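Local coordinates for chemosensory protein (Mamestra brassicae, PDB 1N8V) that binds bromo-dodecanol in an all-helical fold and probably carries small hydrophobic chemosensory ligands, at residues A[17-20]-A[21-24]; A[26-30]-A[31-35]; A[39-42]-A[43-47]; A[47-50]-A[51-55]; A[93-96]-A[97-101]. All coordinates share one frame; numbering follows the deposited sequence.

In the fold
The five contacts follow one another along a chain whose only regular secondary structure is helix. Contact 1 opens helix 20-30 and contact 2 closes it, their centres about 13 Å apart. Contacts 3 and 4 run in sequence along helix 38-53 and share Leu47, with about 12 Å between centres; contact 2 packs on both, through Val30 against Leu47. Contact 5 starts helix 95-102. Its centre is about 14 Å from that of contact 4, which it meets through Trp94 and Ile51. The centres of contacts 1 and 4 are about 24 Å apart, on opposite sides of the chain's centre. One bromo-dodecanol reaches contacts 3, 4 and 5, so segments distant in sequence line the same pocket.

Contact 1: A[17-20]-A[21-24]; sequences LANK and RLLV
Asn19 meets Leu22 with its amide oxygen and with the carbon of the amide. OD1 of Asn19 takes the backbone N-H of Leu22 (N to OD1 3.3 Å), the donor lying well above the carbonyl plane, while CG of Asn19 rests 3.6 Å from CG of Leu22. CG of Asn19 stands anti to the backbone N (chi1 -171°), which swings the amide forward over the first turn. OD1 of Asn19 also comes within 3.5 Å of CB of Arg21. This is an N-cap: Asn19 sits just before helix 20-30, and its side chain supplies an acceptor for an N-H of the first turn, which has no earlier carbonyl of the helix to use. The regular pattern starts at once, with Leu23 N bonded to Asn19 O at 3.0 Å and Val24 N to Lys20 O at 2.8 Å. Farther out, the Lys20 chain bends at chi2 and chi3; CG of Lys20 passes 4.0 Å from CG2 of Val24, and its NZ goes on to a salt bridge with Glu77. On the inner side CD2 of Leu17 touches CD1 of Leu23 at 4.1 Å, across the bend that joins helix 13-17 to helix 20-30. Leu17 packs in turn on Arg68 and His72 of helix 60-76, and Leu23 reaches a bound bromo-dodecanol.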
# COMPACT_ATOMS: atom_id res chain seq x y z
N LEU A 17 6.80 1.64 -8.85
CA LEU A 17 6.31 3.01 -8.79
C LEU A 17 6.64 3.83 -10.02
O LEU A 17 5.91 4.77 -10.35
CB LEU A 17 6.79 3.70 -7.49
CG LEU A 17 6.29 3.06 -6.20
CD1 LEU A 17 7.00 3.67 -4.97
CD2 LEU A 17 4.78 3.19 -6.04
N ALA A 18 7.70 3.44 -10.75
CA ALA A 18 8.10 4.15 -11.97
C ALA A 18 7.39 3.67 -13.26
O ALA A 18 7.60 4.24 -14.34
CB ALA A 18 9.61 4.05 -12.13
N ASN A 19 6.54 2.65 -13.15
CA ASN A 19 5.83 2.07 -14.28
C ASN A 19 4.34 2.00 -13.99
O ASN A 19 3.90 1.14 -13.22
CB ASN A 19 6.36 0.67 -14.52
CG ASN A 19 5.85 0.05 -15.80
OD1 ASN A 19 4.67 0.08 -16.09
ND2 ASN A 19 6.77 -0.52 -16.57
N LYS A 20 3.59 2.88 -14.62
CA LYS A 20 2.15 2.98 -14.38
C LYS A 20 1.40 1.68 -14.58
O LYS A 20 0.50 1.35 -13.79
CB LYS A 20 1.55 4.05 -15.29
CG LYS A 20 0.06 4.27 -15.05
CD LYS A 20 -0.18 5.33 -14.04
CE LYS A 20 0.13 6.69 -14.66
NZ LYS A 20 0.13 7.81 -13.67
N ARG A 21 1.74 0.92 -15.62
CA ARG A 21 1.08 -0.35 -15.86
C ARG A 21 1.28 -1.31 -14.67
O ARG A 21 0.35 -2.01 -14.26
CB ARG A 21 1.55 -1.00 -17.16
CG ARG A 21 1.33 -0.16 -18.40
CD ARG A 21 -0.08 -0.24 -18.99
NE ARG A 21 -1.11 0.45 -18.23
CZ ARG A 21 -1.22 1.77 -18.05
NH1 ARG A 21 -2.23 2.26 -17.33
NH2 ARG A 21 -0.34 2.61 -18.58
N LEU A 22 2.49 -1.35 -14.12
CA LEU A 22 2.75 -2.26 -13.00
C LEU A 22 2.03 -1.78 -11.75
O LEU A 22 1.42 -2.56 -11.02
CB LEU A 22 4.25 -2.35 -12.73
CG LEU A 22 5.20 -2.84 -13.84
CD1 LEU A 22 6.63 -2.93 -13.33
CD2 LEU A 22 4.73 -4.15 -14.34
N LEU A 23 2.07 -0.48 -11.50
CA LEU A 23 1.42 0.07 -10.33
C LEU A 23 -0.11 -0.15 -10.37
O LEU A 23 -0.73 -0.59 -9.38
CB LEU A 23 1.79 1.55 -10.22
CG LEU A 23 1.09 2.34 -9.12
CD1 LEU A 23 1.31 1.72 -7.73
CD2 LEU A 23 1.55 3.81 -9.17
N VAL A 24 -0.73 0.14 -11.53
CA VAL A 24 -2.18 -0.00 -11.65
C VAL A 24 -2.65 -1.44 -11.45
O VAL A 24 -3.72 -1.68 -10.91
CB VAL A 24 -2.70 0.58 -13.00
CG1 VAL A 24 -4.12 0.13 -13.32
CG2 VAL A 24 -2.60 2.10 -12.98

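Contact 2: A[26-30]-A[31-35]; sequences YVNCV and MERGK. With BDD (bromo-dodecanol), chain C.
A Schellman motif ends helix 20-30: Glu32 leaves the helix with positive phi (60°), and the chain turns back over the last turn. Arg33 N bonds to Asn28 O at 3.0 Å, and Glu32 N to Cys29 O at the same length, the latter donor standing above the carbonyl plane. Just before them, Met31 N still makes a helical bond to Val27 O. A water donates to Cys29 O and Gly34 O, tying the outgoing chain to the helix end, and Cys29 forms a disulfide with Cys36. Gly34 suits its place, since a CB there would run into CB of Asn28. The Val27 and Met31 side chains run alongside each other, CG1 of Val27 being 4.1 Å from CG of Met31. CB of Met31 covers one face of the Arg33 guanidinium, offset toward its rim, and the extended Arg33 chain runs back along the helix until NH1 of Arg33 lies 4.0 Å from CG1 of Val27. On the ligand side, C7 of bromo-dodecanol sits over the centre of the Tyr26 ring, 3.8 Å from CD1 of Tyr26, while CG2 of Val30 meets the bromine at 3.8 Å. Salt bridges from Arg33 to Glu83 and from Glu32 to Lys87 fasten the turn to helix 78-88, against which Val27 and Met31 also pack; Val30 faces Leu43 and Leu47 of helix 38-53.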
# COMPACT_ATOMS: atom_id res chain seq x y z
N TYR A 26 -1.42 -3.58 -9.33
CA TYR A 26 -1.53 -3.80 -7.89
C TYR A 26 -2.69 -3.00 -7.30
O TYR A 26 -3.45 -3.50 -6.48
CB TYR A 26 -0.24 -3.39 -7.16
CG TYR A 26 0.92 -4.31 -7.37
CD1 TYR A 26 0.93 -5.56 -6.78
CD2 TYR A 26 2.01 -3.93 -8.12
CE1 TYR A 26 2.03 -6.42 -6.96
CE2 TYR A 26 3.08 -4.76 -8.32
CZ TYR A 26 3.10 -6.00 -7.73
OH TYR A 26 4.19 -6.84 -7.93
N VAL A 27 -2.88 -1.77 -7.77
CA VAL A 27 -3.98 -0.96 -7.27
C VAL A 27 -5.36 -1.60 -7.57
O VAL A 27 -6.21 -1.70 -6.68
CB VAL A 27 -3.95 0.47 -7.83
CG1 VAL A 27 -5.19 1.21 -7.41
CG2 VAL A 27 -2.71 1.18 -7.36
N ASN A 28 -5.56 -2.05 -8.80
CA ASN A 28 -6.84 -2.69 -9.15
C ASN A 28 -7.08 -3.97 -8.36
O ASN A 28 -8.22 -4.27 -7.99
CB ASN A 28 -6.92 -2.93 -10.66
CG ASN A 28 -7.02 -1.65 -11.48
OD1 ASN A 28 -6.69 -1.63 -12.70
ND2 ASN A 28 -7.44 -0.58 -10.86
N CYS A 29 -6.01 -4.70 -8.08
CA CYS A 29 -6.14 -5.91 -7.26
C CYS A 29 -6.61 -5.56 -5.84
O CYS A 29 -7.59 -6.12 -5.31
CB CYS A 29 -4.80 -6.64 -7.19
SG CYS A 29 -4.56 -7.81 -5.80
N VAL A 30 -5.91 -4.63 -5.20
CA VAL A 30 -6.23 -4.26 -3.82
C VAL A 30 -7.59 -3.57 -3.72
O VAL A 30 -8.27 -3.69 -2.71
CB VAL A 30 -5.08 -3.42 -3.21
CG1 VAL A 30 -5.43 -2.85 -1.88
CG2 VAL A 30 -3.83 -4.26 -3.09
N MET A 31 -8.00 -2.88 -4.79
CA MET A 31 -9.32 -2.24 -4.81
C MET A 31 -10.44 -3.25 -5.18
O MET A 31 -11.60 -2.87 -5.28
CB MET A 31 -9.35 -1.07 -5.80
CG MET A 31 -8.60 0.13 -5.33
SD MET A 31 -9.14 0.87 -3.76
CE MET A 31 -10.84 1.33 -4.23
N GLU A 32 -10.09 -4.53 -5.36
CA GLU A 32 -11.05 -5.59 -5.65
C GLU A 32 -11.84 -5.37 -6.95
O GLU A 32 -13.06 -5.63 -7.03
CB GLU A 32 -11.97 -5.82 -4.43
CG GLU A 32 -11.21 -6.14 -3.13
CD GLU A 32 -12.09 -6.67 -1.99
OE1 GLU A 32 -12.70 -7.75 -2.18
OE2 GLU A 32 -12.15 -6.03 -0.91
N ARG A 33 -11.13 -4.92 -7.98
CA ARG A 33 -11.72 -4.71 -9.31
C ARG A 33 -10.84 -5.25 -10.45
O ARG A 33 -11.17 -5.06 -11.62
CB ARG A 33 -12.03 -3.24 -9.53
CG ARG A 33 -10.85 -2.32 -9.49
CD ARG A 33 -11.18 -0.88 -9.92
NE ARG A 33 -10.02 0.00 -9.84
CZ ARG A 33 -9.92 1.10 -9.09
NH1 ARG A 33 -8.80 1.80 -9.13
NH2 ARG A 33 -10.90 1.51 -8.30
N GLY A 34 -9.74 -5.93 -10.13
CA GLY A 34 -8.85 -6.50 -11.12
C GLY A 34 -8.17 -7.76 -10.59
O GLY A 34 -8.17 -8.03 -9.37
N LYS A 35 -7.59 -8.53 -11.50
CA LYS A 35 -6.92 -9.77 -11.14
C LYS A 35 -5.67 -9.49 -10.30
O LYS A 35 -5.01 -8.46 -10.46
CB LYS A 35 -6.53 -10.51 -12.42
CG LYS A 35 -7.69 -10.81 -13.38
CD LYS A 35 -8.50 -12.02 -12.98
CE LYS A 35 -9.25 -12.54 -14.20
NZ LYS A 35 -9.92 -13.86 -13.98
O1 BDD C . 7.66 -5.55 0.87
C1 BDD C . 7.05 -5.78 -0.39
C2 BDD C . 5.93 -6.80 -0.24
C3 BDD C . 4.68 -6.34 -0.99
C4 BDD C . 4.72 -6.72 -2.46
C5 BDD C . 3.66 -5.96 -3.24
C6 BDD C . 4.16 -4.58 -3.69
C7 BDD C . 3.03 -3.68 -4.19
C8 BDD C . 3.41 -2.20 -4.13
C9 BDD C . 2.37 -1.34 -4.85
C10 BDD C . 1.16 -1.04 -3.98
C11 BDD C . 0.18 -0.09 -4.65
C12 BDD C . -0.99 0.27 -3.73
BR BDD C . -2.10 -0.92 -3.70
O HOH W 1 -9.14 -8.05 -6.44

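Contact 3: A[39-42]-A[43-47]; sequences EGKE and LKEHL. With BDD (bromo-dodecanol), chain D.
Lys41 and Glu45, one helical turn apart, form a salt bridge. NZ of Lys41 lies 2.7 Å from OE2 of Glu45 and meets it on the syn side, close to the carboxylate plane; the lysine chain is straight as far as CE and bends only at chi4 (-69°) to bring the ammonium over. Backbone hydrogen bonds link Leu43 N to Glu39 O, Lys44 N to Gly40 O and Glu45 N to Lys41 O. A side chain adds another: ND1 of His46 donates to Glu42 O at 2.8 Å, nearly straight at 171°, with the oxygen in the ring plane. The same ring brings CE1 of His46 to within 3.1 Å of OE2 of Glu42, whose carboxylate is turned only 16° from the ring. A leucine in place of His46 would probably leave the carbonyl of Glu42 without this donor and its carboxylate freer to turn. Water 2 bridges Glu42 OE1 and Glu45 OE1, donating to both. Tyr4 stacks edge-to-face with the imidazole. Apolar contacts go to the ligand. BR of bromo-dodecanol lies 3.6 Å from CG of Glu42. CD1 of Leu43 touches C9 of bromo-dodecanol at 3.9 Å, and Leu43 and Leu47 also pack on Val30. The Lys41-Glu45 pair lies on one side of the helix, while Leu43 and Leu47 turn another to the alkyl chain, the amphipathic pattern of a helix lining a lipid-binding pocket.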
# COMPACT_ATOMS: atom_id res chain seq x y z
N GLU A 39 1.78 -11.74 -5.08
CA GLU A 39 2.19 -10.69 -4.15
C GLU A 39 1.01 -9.72 -3.88
O GLU A 39 0.81 -9.28 -2.75
CB GLU A 39 3.37 -9.91 -4.74
CG GLU A 39 4.62 -10.73 -5.05
CD GLU A 39 4.65 -11.29 -6.47
OE1 GLU A 39 3.60 -11.40 -7.12
OE2 GLU A 39 5.76 -11.64 -6.95
N GLY A 40 0.25 -9.38 -4.92
CA GLY A 40 -0.87 -8.50 -4.77
C GLY A 40 -1.95 -9.09 -3.88
O GLY A 40 -2.54 -8.39 -3.07
N LYS A 41 -2.21 -10.37 -4.05
CA LYS A 41 -3.20 -11.08 -3.25
C LYS A 41 -2.75 -11.09 -1.78
O LYS A 41 -3.55 -10.86 -0.88
CB LYS A 41 -3.36 -12.50 -3.78
CG LYS A 41 -4.47 -13.31 -3.13
CD LYS A 41 -4.59 -14.66 -3.85
CE LYS A 41 -5.71 -15.52 -3.30
NZ LYS A 41 -5.45 -16.04 -1.93
N GLU A 42 -1.47 -11.34 -1.54
CA GLU A 42 -0.93 -11.34 -0.17
C GLU A 42 -1.09 -9.96 0.46
O GLU A 42 -1.50 -9.83 1.63
CB GLU A 42 0.54 -11.78 -0.17
CG GLU A 42 1.13 -12.11 1.21
CD GLU A 42 0.74 -13.48 1.74
OE1 GLU A 42 0.48 -14.42 0.94
OE2 GLU A 42 0.72 -13.65 2.98
N LEU A 43 -0.77 -8.90 -0.29
CA LEU A 43 -0.96 -7.56 0.23
C LEU A 43 -2.43 -7.30 0.53
O LEU A 43 -2.78 -6.82 1.61
CB LEU A 43 -0.43 -6.52 -0.78
CG LEU A 43 -0.74 -5.06 -0.42
CD1 LEU A 43 -0.18 -4.68 0.96
CD2 LEU A 43 -0.20 -4.12 -1.50
N LYS A 44 -3.32 -7.59 -0.42
CA LYS A 44 -4.74 -7.36 -0.22
C LYS A 44 -5.28 -8.04 1.04
O LYS A 44 -6.08 -7.44 1.79
CB LYS A 44 -5.51 -7.85 -1.46
CG LYS A 44 -7.00 -7.69 -1.38
CD LYS A 44 -7.72 -8.33 -2.55
CE LYS A 44 -7.46 -9.83 -2.65
NZ LYS A 44 -8.06 -10.48 -3.86
N GLU A 45 -4.79 -9.25 1.29
CA GLU A 45 -5.24 -10.06 2.41
C GLU A 45 -4.72 -9.63 3.78
O GLU A 45 -5.21 -10.10 4.81
CB GLU A 45 -4.91 -11.52 2.16
CG GLU A 45 -5.72 -12.07 0.99
CD GLU A 45 -5.33 -13.46 0.53
OE1 GLU A 45 -4.24 -13.95 0.90
OE2 GLU A 45 -6.12 -14.03 -0.25
N HIS A 46 -3.73 -8.75 3.81
CA HIS A 46 -3.17 -8.27 5.07
C HIS A 46 -3.31 -6.78 5.29
O HIS A 46 -3.03 -6.30 6.40
CB HIS A 46 -1.70 -8.73 5.20
CG HIS A 46 -1.60 -10.22 5.26
ND1 HIS A 46 -1.59 -11.00 4.13
CD2 HIS A 46 -1.64 -11.07 6.31
CE1 HIS A 46 -1.59 -12.28 4.49
NE2 HIS A 46 -1.60 -12.34 5.80
N LEU A 47 -3.76 -6.02 4.30
CA LEU A 47 -3.82 -4.57 4.44
C LEU A 47 -4.78 -4.08 5.53
O LEU A 47 -4.43 -3.20 6.33
CB LEU A 47 -4.18 -3.92 3.08
CG LEU A 47 -4.24 -2.39 3.02
CD1 LEU A 47 -2.97 -1.75 3.58
CD2 LEU A 47 -4.48 -1.93 1.61
O1 BDD D . 0.22 2.41 9.79
C1 BDD D . -0.67 1.78 8.88
C2 BDD D . 0.16 1.00 7.86
C3 BDD D . -0.40 1.14 6.45
C4 BDD D . 0.35 0.28 5.44
C5 BDD D . 0.36 -1.20 5.81
C6 BDD D . 1.14 -2.06 4.82
C7 BDD D . 0.89 -3.55 5.08
C8 BDD D . 1.87 -4.46 4.34
C9 BDD D . 1.42 -5.92 4.32
C10 BDD D . 2.50 -6.83 3.72
C11 BDD D . 2.03 -8.26 3.42
C12 BDD D . 2.97 -9.03 2.44
BR BDD D . 2.70 -8.86 0.83
O HOH W 2 -1.94 -15.42 -0.57

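Contact 4: A[47-50]-A[51-55]; sequences LQDA and IENGC. With BDD (bromo-dodecanol), chain D; BDD (bromo-dodecanol), chain E.
Ala50 O accepts from Cys55 N at 3.0 Å, in the carbonyl plane and on a lone pair, where helix 38-53 ends and Gly54 leaves it with positive phi (57°). The preceding carbonyls are used in the ordinary helical way, Leu47 O by Ile51 N and Gln48 O by Glu52 N, whereas the bond of Asn53 N to Asp49 O is weak. NE2 of Gln48 gives a bent bond to the anti lone pair of Glu52 OE2 (3.0 Å), tilted from the amide plane, and donates also to Tyr88 O. ND2 of Asn53 comes down on OD2 of Asp49 at 3.2 Å from above the carboxylate plane, amide and carboxylate standing 84° apart. With chi1 at 61° the amide of Asn53 turns back along the helix. The Asp49 carboxylate has further partners, Tyr4 OH on OD2 and Lys57 NZ on OD1, while Asn53 OD1 accepts from Lys56 N. With an alanine at Asn53, OD2 of Asp49 would probably lose one donor and Lys56 N its acceptor, leaving the turn less firmly held. Ile51 O is taken by Trp94 NE1. On the apolar side, CD1 of Ile51 touches two ligands, 3.8 Å from C3 of one bromo-dodecanol and 3.9 Å from C3 of the other, and CB of Ala50 packs 3.6 Å from C7 of the former.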
# COMPACT_ATOMS: atom_id res chain seq x y z
N LEU A 47 -3.76 -6.02 4.30
CA LEU A 47 -3.82 -4.57 4.44
C LEU A 47 -4.78 -4.08 5.53
O LEU A 47 -4.43 -3.20 6.33
CB LEU A 47 -4.18 -3.92 3.08
CG LEU A 47 -4.24 -2.39 3.02
CD1 LEU A 47 -2.97 -1.75 3.58
CD2 LEU A 47 -4.48 -1.93 1.61
N GLN A 48 -5.98 -4.65 5.58
CA GLN A 48 -6.93 -4.22 6.60
C GLN A 48 -6.36 -4.43 8.01
O GLN A 48 -6.44 -3.53 8.89
CB GLN A 48 -8.26 -4.95 6.49
CG GLN A 48 -9.37 -4.30 7.28
CD GLN A 48 -9.65 -2.91 6.79
OE1 GLN A 48 -10.08 -2.74 5.64
NE2 GLN A 48 -9.39 -1.92 7.62
N ASP A 49 -5.80 -5.61 8.24
CA ASP A 49 -5.20 -5.95 9.53
C ASP A 49 -4.12 -4.94 9.88
O ASP A 49 -4.02 -4.46 11.02
CB ASP A 49 -4.62 -7.37 9.51
CG ASP A 49 -4.01 -7.77 10.83
OD1 ASP A 49 -4.75 -8.06 11.80
OD2 ASP A 49 -2.77 -7.80 10.97
N ALA A 50 -3.26 -4.59 8.93
CA ALA A 50 -2.16 -3.67 9.21
C ALA A 50 -2.67 -2.29 9.58
O ALA A 50 -2.06 -1.58 10.39
CB ALA A 50 -1.24 -3.60 8.02
N ILE A 51 -3.80 -1.89 9.00
CA ILE A 51 -4.43 -0.60 9.34
C ILE A 51 -4.97 -0.63 10.76
O ILE A 51 -4.88 0.38 11.51
CB ILE A 51 -5.59 -0.31 8.34
CG1 ILE A 51 -5.01 -0.04 6.97
CG2 ILE A 51 -6.47 0.88 8.81
CD1 ILE A 51 -4.13 1.09 6.92
N GLU A 52 -5.54 -1.74 11.15
CA GLU A 52 -6.14 -1.86 12.48
C GLU A 52 -5.12 -1.90 13.61
O GLU A 52 -5.47 -1.56 14.75
CB GLU A 52 -7.06 -3.06 12.59
CG GLU A 52 -8.19 -3.06 11.56
CD GLU A 52 -9.10 -1.86 11.62
OE1 GLU A 52 -9.41 -1.39 12.73
OE2 GLU A 52 -9.52 -1.37 10.55
N ASN A 53 -3.86 -2.29 13.34
CA ASN A 53 -2.83 -2.40 14.38
C ASN A 53 -1.52 -1.65 14.12
O ASN A 53 -0.51 -1.89 14.78
CB ASN A 53 -2.54 -3.84 14.75
CG ASN A 53 -2.03 -4.63 13.59
OD1 ASN A 53 -1.31 -4.13 12.75
ND2 ASN A 53 -2.41 -5.90 13.56
N GLY A 54 -1.55 -0.71 13.20
CA GLY A 54 -0.38 0.10 12.91
C GLY A 54 0.88 -0.64 12.52
O GLY A 54 1.99 -0.31 12.93
N CYS A 55 0.70 -1.64 11.66
CA CYS A 55 1.83 -2.44 11.16
C CYS A 55 2.55 -3.25 12.25
O CYS A 55 3.73 -3.59 12.12
CB CYS A 55 2.84 -1.61 10.34
SG CYS A 55 2.94 -2.06 8.56
O1 BDD D . 0.22 2.41 9.79
C1 BDD D . -0.67 1.78 8.88
C2 BDD D . 0.16 1.00 7.86
C3 BDD D . -0.40 1.14 6.45
C4 BDD D . 0.35 0.28 5.44
C5 BDD D . 0.36 -1.20 5.81
C6 BDD D . 1.14 -2.06 4.82
C7 BDD D . 0.89 -3.55 5.08
C8 BDD D . 1.87 -4.46 4.34
C9 BDD D . 1.42 -5.92 4.32
C10 BDD D . 2.50 -6.83 3.72
C11 BDD D . 2.03 -8.26 3.42
C12 BDD D . 2.97 -9.03 2.44
BR BDD D . 2.70 -8.86 0.83
O1 BDD E . -5.00 5.80 5.63
C1 BDD E . -4.08 4.73 5.41
C2 BDD E . -4.30 4.10 4.03
C3 BDD E . -3.16 3.14 3.71
C4 BDD E . -3.25 2.53 2.30
C5 BDD E . -1.84 2.36 1.70
C6 BDD E . -1.57 0.96 1.19
C7 BDD E . -0.16 0.83 0.60
C8 BDD E . 0.59 -0.35 1.18
C9 BDD E . 1.84 -0.68 0.38
C10 BDD E . 2.60 -1.87 0.98
C11 BDD E . 4.10 -1.90 0.71
C12 BDD E . 4.94 -2.71 1.75
BR BDD E . 6.14 -3.42 0.93

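Contact 5: A[93-96]-A[97-101]; sequences NWRK and KYEDR. With BDD (bromo-dodecanol), chain D; BDD (bromo-dodecanol), chain E.
Two bromo-dodecanol molecules bring their hydroxyl ends to the start of helix 95-102, where Trp94 and Tyr98 line the pocket. The hydroxyl O1 of one lies over the centre of the Trp94 ring, with CB of Asn93 on the opposite face; it also makes a weak hydrogen bond to Tyr98 OH at 3.3 Å. CB of Trp94 packs on CD2 of Tyr98 at 3.8 Å and meets O1 of the second ligand at the same distance. Backbone bonds run from Tyr98 N to Trp94 O, Glu99 N to Arg95 O and Asp100 N to Lys96 O, and water 3 bridges Asn93 O and Lys97 N. Two salt bridges span one turn. NE of Arg95 points straight at OE2 of Glu99 (2.9 Å, 174°), in the guanidinium plane but above that of the carboxylate, which also accepts from Trp81 NE1; this pair packs against helix 78-88. On the exposed side, NZ of Lys96 reaches the syn lone pair of Asp100 OD2 at 2.8 Å. Charges paired four residues apart, with aromatic rings against the ligands, are consistent with an amphipathic helix beside the hydroxyl ends of two ligands in a lipid-binding pocket.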
# COMPACT_ATOMS: atom_id res chain seq x y z
N ASN A 93 -7.94 6.75 10.49
CA ASN A 93 -6.95 6.59 11.56
C ASN A 93 -5.62 7.22 11.15
O ASN A 93 -4.93 7.84 11.97
CB ASN A 93 -6.71 5.10 11.89
CG ASN A 93 -7.93 4.41 12.51
OD1 ASN A 93 -8.44 4.85 13.51
ND2 ASN A 93 -8.40 3.33 11.89
N TRP A 94 -5.20 6.99 9.90
CA TRP A 94 -3.86 7.33 9.47
C TRP A 94 -3.74 8.38 8.37
O TRP A 94 -2.64 8.76 8.01
CB TRP A 94 -3.16 6.05 8.97
CG TRP A 94 -3.22 4.89 9.95
CD1 TRP A 94 -4.02 3.77 9.86
CD2 TRP A 94 -2.47 4.74 11.16
NE1 TRP A 94 -3.82 2.96 10.95
CE2 TRP A 94 -2.88 3.54 11.76
CE3 TRP A 94 -1.50 5.52 11.80
CZ2 TRP A 94 -2.32 3.07 12.96
CZ3 TRP A 94 -0.97 5.06 13.00
CH2 TRP A 94 -1.39 3.86 13.55
N ARG A 95 -4.86 8.79 7.79
CA ARG A 95 -4.80 9.67 6.62
C ARG A 95 -4.03 10.96 6.86
O ARG A 95 -3.08 11.27 6.12
CB ARG A 95 -6.20 9.95 6.09
CG ARG A 95 -6.19 10.77 4.82
CD ARG A 95 -7.55 10.99 4.19
NE ARG A 95 -7.47 11.99 3.11
CZ ARG A 95 -8.53 12.40 2.43
NH1 ARG A 95 -9.71 11.87 2.66
NH2 ARG A 95 -8.39 13.35 1.52
N LYS A 96 -4.41 11.70 7.89
CA LYS A 96 -3.73 12.96 8.14
C LYS A 96 -2.27 12.74 8.55
O LYS A 96 -1.39 13.49 8.13
CB LYS A 96 -4.48 13.81 9.15
CG LYS A 96 -3.81 15.17 9.32
CD LYS A 96 -4.65 16.17 10.07
CE LYS A 96 -4.09 17.60 9.95
NZ LYS A 96 -2.74 17.74 10.57
N LYS A 97 -2.00 11.70 9.32
CA LYS A 97 -0.63 11.42 9.73
C LYS A 97 0.29 11.18 8.53
O LYS A 97 1.40 11.72 8.48
CB LYS A 97 -0.56 10.24 10.69
CG LYS A 97 -1.04 10.57 12.09
CD LYS A 97 -1.04 9.31 12.98
CE LYS A 97 -1.39 9.63 14.44
NZ LYS A 97 -1.53 8.41 15.31
N TYR A 98 -0.15 10.39 7.56
CA TYR A 98 0.69 10.12 6.39
C TYR A 98 0.79 11.33 5.48
O TYR A 98 1.87 11.62 4.94
CB TYR A 98 0.18 8.92 5.59
CG TYR A 98 0.66 7.56 6.10
CD1 TYR A 98 1.99 7.21 6.00
CD2 TYR A 98 -0.23 6.63 6.62
CE1 TYR A 98 2.44 5.97 6.45
CE2 TYR A 98 0.21 5.40 7.07
CZ TYR A 98 1.55 5.07 6.96
OH TYR A 98 2.01 3.84 7.39
N GLU A 99 -0.31 12.06 5.32
CA GLU A 99 -0.27 13.26 4.47
C GLU A 99 0.66 14.32 5.05
O GLU A 99 1.38 15.01 4.30
CB GLU A 99 -1.66 13.83 4.26
CG GLU A 99 -2.56 12.95 3.38
CD GLU A 99 -3.98 13.46 3.30
OE1 GLU A 99 -4.32 14.38 4.09
OE2 GLU A 99 -4.76 12.93 2.48
N ASP A 100 0.68 14.45 6.38
CA ASP A 100 1.55 15.45 7.01
C ASP A 100 3.02 15.07 6.77
O ASP A 100 3.86 15.95 6.50
CB ASP A 100 1.27 15.55 8.50
CG ASP A 100 -0.04 16.24 8.82
OD1 ASP A 100 -0.68 16.82 7.92
OD2 ASP A 100 -0.49 16.27 9.98
N ARG A 101 3.32 13.78 6.85
CA ARG A 101 4.70 13.31 6.61
C ARG A 101 5.11 13.57 5.18
O ARG A 101 6.21 14.04 4.93
CB ARG A 101 4.82 11.81 6.89
CG ARG A 101 4.80 11.51 8.32
CD ARG A 101 4.02 12.54 9.05
NE ARG A 101 3.97 12.35 10.48
CZ ARG A 101 2.89 12.55 11.20
NH1 ARG A 101 1.78 12.95 10.62
NH2 ARG A 101 2.93 12.36 12.51
O1 BDD D . 0.22 2.41 9.79
C1 BDD D . -0.67 1.78 8.88
C2 BDD D . 0.16 1.00 7.86
C3 BDD D . -0.40 1.14 6.45
C4 BDD D . 0.35 0.28 5.44
C5 BDD D . 0.36 -1.20 5.81
C6 BDD D . 1.14 -2.06 4.82
C7 BDD D . 0.89 -3.55 5.08
C8 BDD D . 1.87 -4.46 4.34
C9 BDD D . 1.42 -5.92 4.32
C10 BDD D . 2.50 -6.83 3.72
C11 BDD D . 2.03 -8.26 3.42
C12 BDD D . 2.97 -9.03 2.44
BR BDD D . 2.70 -8.86 0.83
O1 BDD E . -5.00 5.80 5.63
C1 BDD E . -4.08 4.73 5.41
C2 BDD E . -4.30 4.10 4.03
C3 BDD E . -3.16 3.14 3.71
C4 BDD E . -3.25 2.53 2.30
C5 BDD E . -1.84 2.36 1.70
C6 BDD E . -1.57 0.96 1.19
C7 BDD E . -0.16 0.83 0.60
C8 BDD E . 0.59 -0.35 1.18
C9 BDD E . 1.84 -0.68 0.38
C10 BDD E . 2.60 -1.87 0.98
C11 BDD E . 4.10 -1.90 0.71
C12 BDD E . 4.94 -2.71 1.75
BR BDD E . 6.14 -3.42 0.93
O HOH W 3 -4.25 10.45 10.94
O HOH W 4 -6.32 15.84 1.78